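Local structure of hyperosmolarity resistance protein Emb (Staphylococcus epidermidis, 6GV5) at residues E83-G94 with T114-L125. The protein is a giant extracellular matrix binding protein that binds surface-immobilised fibronectin and so mediates bacterial adherence, probably through helical repeats like those of this fragment. Residues are numbered along the deposited sequence; the frame is centred on the assembly and turned at random. Where two conformers were deposited one is given.
Sequences EKEAYEQAIAKG and TIQEINDAEQNL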
loop_
_atom_site.group_PDB
_atom_site.type_symbol
_atom_site.label_atom_id
_atom_site.label_comp_id
_atom_site.label_asym_id
_atom_site.label_seq_id
_atom_site.Cartn_x
_atom_site.Cartn_y
_atom_site.Cartn_z
ATOM N N GLU A 83 15.426 0.998 20.167
ATOM C CA GLU A 83 15.353 1.457 18.784
ATOM C C GLU A 83 15.257 0.289 17.815
ATOM O O GLU A 83 14.565 0.379 16.795
ATOM C CB GLU A 83 16.561 2.328 18.440
ATOM C CG GLU A 83 16.471 3.770 18.933
ATOM C CD GLU A 83 17.041 3.967 20.321
ATOM O OE1 GLU A 83 16.971 3.022 21.135
ATOM O OE2 GLU A 83 17.564 5.071 20.598
ATOM N N LYS A 84 15.962 -0.808 18.102
ATOM C CA LYS A 84 15.890 -1.987 17.245
ATOM C C LYS A 84 14.517 -2.634 17.313
ATOM O O LYS A 84 13.976 -3.054 16.282
ATOM C CB LYS A 84 16.981 -2.982 17.638
ATOM C CG LYS A 84 18.379 -2.430 17.458
ATOM C CD LYS A 84 19.430 -3.391 17.955
ATOM C CE LYS A 84 19.603 -4.544 16.995
ATOM N NZ LYS A 84 20.660 -5.482 17.493
ATOM N N GLU A 85 13.944 -2.718 18.514
ATOM C CA GLU A 85 12.617 -3.296 18.673
ATOM C C GLU A 85 11.560 -2.456 17.969
ATOM O O GLU A 85 10.642 -3.008 17.353
ATOM C CB GLU A 85 12.289 -3.452 20.163
ATOM C CG GLU A 85 13.185 -4.430 20.920
ATOM C CD GLU A 85 12.955 -5.884 20.546
ATOM O OE1 GLU A 85 11.782 -6.314 20.442
ATOM O OE2 GLU A 85 13.954 -6.607 20.347
ATOM N N ALA A 86 11.660 -1.123 18.059
ATOM C CA ALA A 86 10.693 -0.265 17.376
ATOM C C ALA A 86 10.725 -0.490 15.874
ATOM O O ALA A 86 9.676 -0.515 15.214
ATOM C CB ALA A 86 10.979 1.189 17.710
ATOM N N TYR A 87 11.917 -0.675 15.318
ATOM C CA TYR A 87 12.017 -0.905 13.883
ATOM C C TYR A 87 11.404 -2.253 13.506
ATOM O O TYR A 87 10.634 -2.358 12.548
ATOM C CB TYR A 87 13.472 -0.835 13.457
ATOM C CG TYR A 87 13.667 -0.932 11.962
ATOM C CD1 TYR A 87 13.177 0.054 11.112
ATOM C CD2 TYR A 87 14.327 -2.014 11.399
ATOM C CE1 TYR A 87 13.364 -0.037 9.742
ATOM C CE2 TYR A 87 14.527 -2.101 10.047
ATOM C CZ TYR A 87 14.037 -1.126 9.222
ATOM O OH TYR A 87 14.228 -1.239 7.859
ATOM N N GLU A 88 11.722 -3.314 14.258
ATOM C CA GLU A 88 11.193 -4.623 13.909
ATOM C C GLU A 88 9.676 -4.667 14.065
ATOM O O GLU A 88 8.988 -5.340 13.292
ATOM C CB GLU A 88 11.851 -5.713 14.752
ATOM C CG GLU A 88 13.340 -5.812 14.575
ATOM C CD GLU A 88 13.776 -6.019 13.130
ATOM O OE1 GLU A 88 12.941 -6.422 12.299
ATOM O OE2 GLU A 88 14.987 -5.776 12.865
ATOM N N GLN A 89 9.139 -3.985 15.086
ATOM C CA GLN A 89 7.690 -3.902 15.248
ATOM C C GLN A 89 7.049 -3.232 14.038
ATOM O O GLN A 89 6.033 -3.702 13.509
ATOM C CB GLN A 89 7.345 -3.119 16.515
ATOM C CG GLN A 89 7.666 -3.808 17.829
ATOM C CD GLN A 89 7.510 -2.879 19.030
ATOM O OE1 GLN A 89 7.069 -1.731 18.900
ATOM N NE2 GLN A 89 7.884 -3.369 20.203
ATOM N N ALA A 90 7.634 -2.105 13.596
ATOM C CA ALA A 90 7.061 -1.381 12.457
ATOM C C ALA A 90 7.158 -2.196 11.175
ATOM O O ALA A 90 6.203 -2.242 10.385
ATOM C CB ALA A 90 7.753 -0.030 12.301
ATOM N N ILE A 91 8.303 -2.854 10.942
ATOM C CA ILE A 91 8.449 -3.683 9.747
ATOM C C ILE A 91 7.438 -4.823 9.762
ATOM O O ILE A 91 6.814 -5.130 8.742
ATOM C CB ILE A 91 9.892 -4.210 9.644
ATOM C CG1 ILE A 91 10.858 -3.098 9.251
ATOM C CG2 ILE A 91 9.987 -5.394 8.670
ATOM C CD1 ILE A 91 10.635 -2.506 7.868
ATOM N N ALA A 92 7.239 -5.449 10.925
ATOM C CA ALA A 92 6.278 -6.540 11.029
ATOM C C ALA A 92 4.866 -6.078 10.700
ATOM O O ALA A 92 4.105 -6.815 10.062
ATOM C CB ALA A 92 6.344 -7.141 12.435
ATOM N N LYS A 93 4.490 -4.873 11.135
ATOM C CA LYS A 93 3.169 -4.351 10.789
ATOM C C LYS A 93 3.044 -4.174 9.280
ATOM O O LYS A 93 2.009 -4.496 8.686
ATOM C CB LYS A 93 2.917 -3.030 11.505
ATOM C CG LYS A 93 2.735 -3.134 13.008
ATOM C CD LYS A 93 2.502 -1.752 13.619
ATOM C CE LYS A 93 2.383 -1.809 15.139
ATOM N NZ LYS A 93 1.129 -2.481 15.582
ATOM N N GLY A 94 4.087 -3.653 8.640
ATOM C CA GLY A 94 4.053 -3.542 7.192
ATOM C C GLY A 94 3.934 -4.883 6.498
ATOM O O GLY A 94 3.203 -5.015 5.515
ATOM N N THR A 114 1.346 3.315 8.707
ATOM C CA THR A 114 2.346 2.257 8.812
ATOM C C THR A 114 3.663 2.674 8.167
ATOM O O THR A 114 4.741 2.411 8.718
ATOM C CB THR A 114 1.824 0.974 8.175
ATOM O OG1 THR A 114 0.565 0.624 8.763
ATOM C CG2 THR A 114 2.813 -0.159 8.398
ATOM N N ILE A 115 3.601 3.307 6.992
ATOM C CA ILE A 115 4.807 3.814 6.350
ATOM C C ILE A 115 5.529 4.776 7.280
ATOM O O ILE A 115 6.759 4.717 7.444
ATOM C CB ILE A 115 4.463 4.496 5.010
ATOM C CG1 ILE A 115 3.906 3.495 3.996
ATOM C CG2 ILE A 115 5.699 5.180 4.442
ATOM C CD1 ILE A 115 3.149 4.174 2.856
ATOM N N GLN A 116 4.774 5.688 7.905
ATOM C CA GLN A 116 5.401 6.692 8.756
ATOM C C GLN A 116 6.039 6.054 9.981
ATOM O O GLN A 116 7.108 6.490 10.417
ATOM C CB GLN A 116 4.365 7.746 9.166
ATOM C CG GLN A 116 4.994 9.007 9.742
ATOM C CD GLN A 116 5.895 9.723 8.743
ATOM O OE1 GLN A 116 5.426 10.222 7.716
ATOM N NE2 GLN A 116 7.195 9.767 9.034
ATOM N N GLU A 117 5.411 5.008 10.539
ATOM C CA GLU A 117 6.002 4.303 11.673
ATOM C C GLU A 117 7.325 3.652 11.286
ATOM O O GLU A 117 8.302 3.704 12.041
ATOM C CB GLU A 117 5.036 3.244 12.208
ATOM C CG GLU A 117 3.808 3.822 12.905
ATOM C CD GLU A 117 2.899 2.761 13.498
ATOM O OE1 GLU A 117 3.319 1.586 13.587
ATOM O OE2 GLU A 117 1.756 3.104 13.878
ATOM N N ILE A 118 7.372 3.020 10.110
ATOM C CA ILE A 118 8.629 2.437 9.640
ATOM C C ILE A 118 9.674 3.525 9.422
ATOM O O ILE A 118 10.825 3.400 9.852
ATOM C CB ILE A 118 8.395 1.627 8.354
ATOM C CG1 ILE A 118 7.522 0.402 8.639
ATOM C CG2 ILE A 118 9.722 1.213 7.732
ATOM C CD1 ILE A 118 6.981 -0.271 7.385
ATOM N N ASN A 119 9.288 4.611 8.736
ATOM C CA ASN A 119 10.243 5.670 8.439
ATOM C C ASN A 119 10.756 6.336 9.707
ATOM O O ASN A 119 11.946 6.649 9.804
ATOM C CB ASN A 119 9.601 6.702 7.512
ATOM C CG ASN A 119 9.369 6.161 6.112
ATOM O OD1 ASN A 119 9.936 5.140 5.724
ATOM N ND2 ASN A 119 8.538 6.852 5.342
ATOM N N ASP A 120 9.877 6.569 10.689
ATOM C CA ASP A 120 10.322 7.150 11.951
ATOM C C ASP A 120 11.325 6.233 12.639
ATOM O O ASP A 120 12.368 6.683 13.132
ATOM C CB ASP A 120 9.127 7.403 12.872
ATOM C CG ASP A 120 8.270 8.579 12.418
ATOM O OD1 ASP A 120 8.672 9.293 11.473
ATOM O OD2 ASP A 120 7.191 8.784 13.013
ATOM N N ALA A 121 11.021 4.936 12.689
ATOM C CA ALA A 121 11.935 4.004 13.335
ATOM C C ALA A 121 13.245 3.895 12.567
ATOM O O ALA A 121 14.322 3.778 13.169
ATOM C CB ALA A 121 11.279 2.628 13.477
ATOM N N GLU A 122 13.184 3.898 11.234
ATOM C CA GLU A 122 14.403 3.826 10.446
ATOM C C GLU A 122 15.280 5.045 10.699
ATOM O O GLU A 122 16.506 4.927 10.820
ATOM C CB GLU A 122 14.063 3.717 8.964
ATOM C CG GLU A 122 15.280 3.538 8.073
ATOM C CD GLU A 122 14.942 3.629 6.598
ATOM O OE1 GLU A 122 13.819 3.231 6.210
ATOM O OE2 GLU A 122 15.807 4.102 5.830
ATOM N N GLN A 123 14.664 6.225 10.810
ATOM C CA GLN A 123 15.426 7.453 11.018
ATOM C C GLN A 123 16.251 7.380 12.294
ATOM O O GLN A 123 17.388 7.866 12.339
ATOM C CB GLN A 123 14.464 8.642 11.057
ATOM C CG GLN A 123 15.130 9.997 11.209
ATOM C CD GLN A 123 14.122 11.132 11.259
ATOM O OE1 GLN A 123 13.082 11.025 11.911
ATOM N NE2 GLN A 123 14.423 12.221 10.564
ATOM N N ASN A 124 15.703 6.777 13.340
ATOM C CA ASN A 124 16.414 6.688 14.604
ATOM C C ASN A 124 17.566 5.705 14.546
ATOM O O ASN A 124 18.336 5.624 15.508
ATOM C CB ASN A 124 15.452 6.294 15.723
ATOM C CG ASN A 124 14.530 7.427 16.110
ATOM O OD1 ASN A 124 14.890 8.599 15.985
ATOM N ND2 ASN A 124 13.335 7.089 16.572
ATOM N N LEU A 125 17.704 4.964 13.442
ATOM C CA LEU A 125 18.824 4.051 13.263
ATOM C C LEU A 125 19.953 4.655 12.448
ATOM O O LEU A 125 21.041 4.074 12.395
ATOM C CB LEU A 125 18.362 2.771 12.570
ATOM C CG LEU A 125 17.267 1.918 13.196
ATOM C CD1 LEU A 125 16.894 0.825 12.198
ATOM C CD2 LEU A 125 17.718 1.331 14.516
HETATM O O HOH W 1 14.115 2.921 15.798
HETATM O O HOH W 2 12.803 0.431 6.328
#
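With chi1 at -175°, Y87 swings its ring away from its own backbone N and lays it alongside E122 and L125; E122, with CG anti to its backbone N (chi1 -176°) and extended beyond it, runs beside it in the same direction. L125 crosses the ring at about a right angle and sets CD1 over one face, a CH-pi contact 3.9 Å from the ring centroid, while I91 CG1 backs the opposite face. A121 CB lies at the ring edge, in plane, and also presses on the backbone, 3.6 Å from Y87 CA. At the phenol end, Y87 OH gives its proton to a water (2.7 Å from OH to the water oxygen) that in turn donates to E122 OE1; E122 OE2 is held by K66 and H126. A second water donates to both E83 O and A121 O, bridging the two backbones. Further along, I118 is a knob among Y87, A90, I91 and G94, its CG1 3.7 Å from A90 CB. Small A90 and A121 are consistent with the 8.5 Å closest approach between the axes of 83-94 and 114-123. These segments of helices 81-99 and 108-123 run antiparallel (155°), with helix 67-73 packed against Y87, E122 and L125, and helix 40-65 meeting T114 and I118.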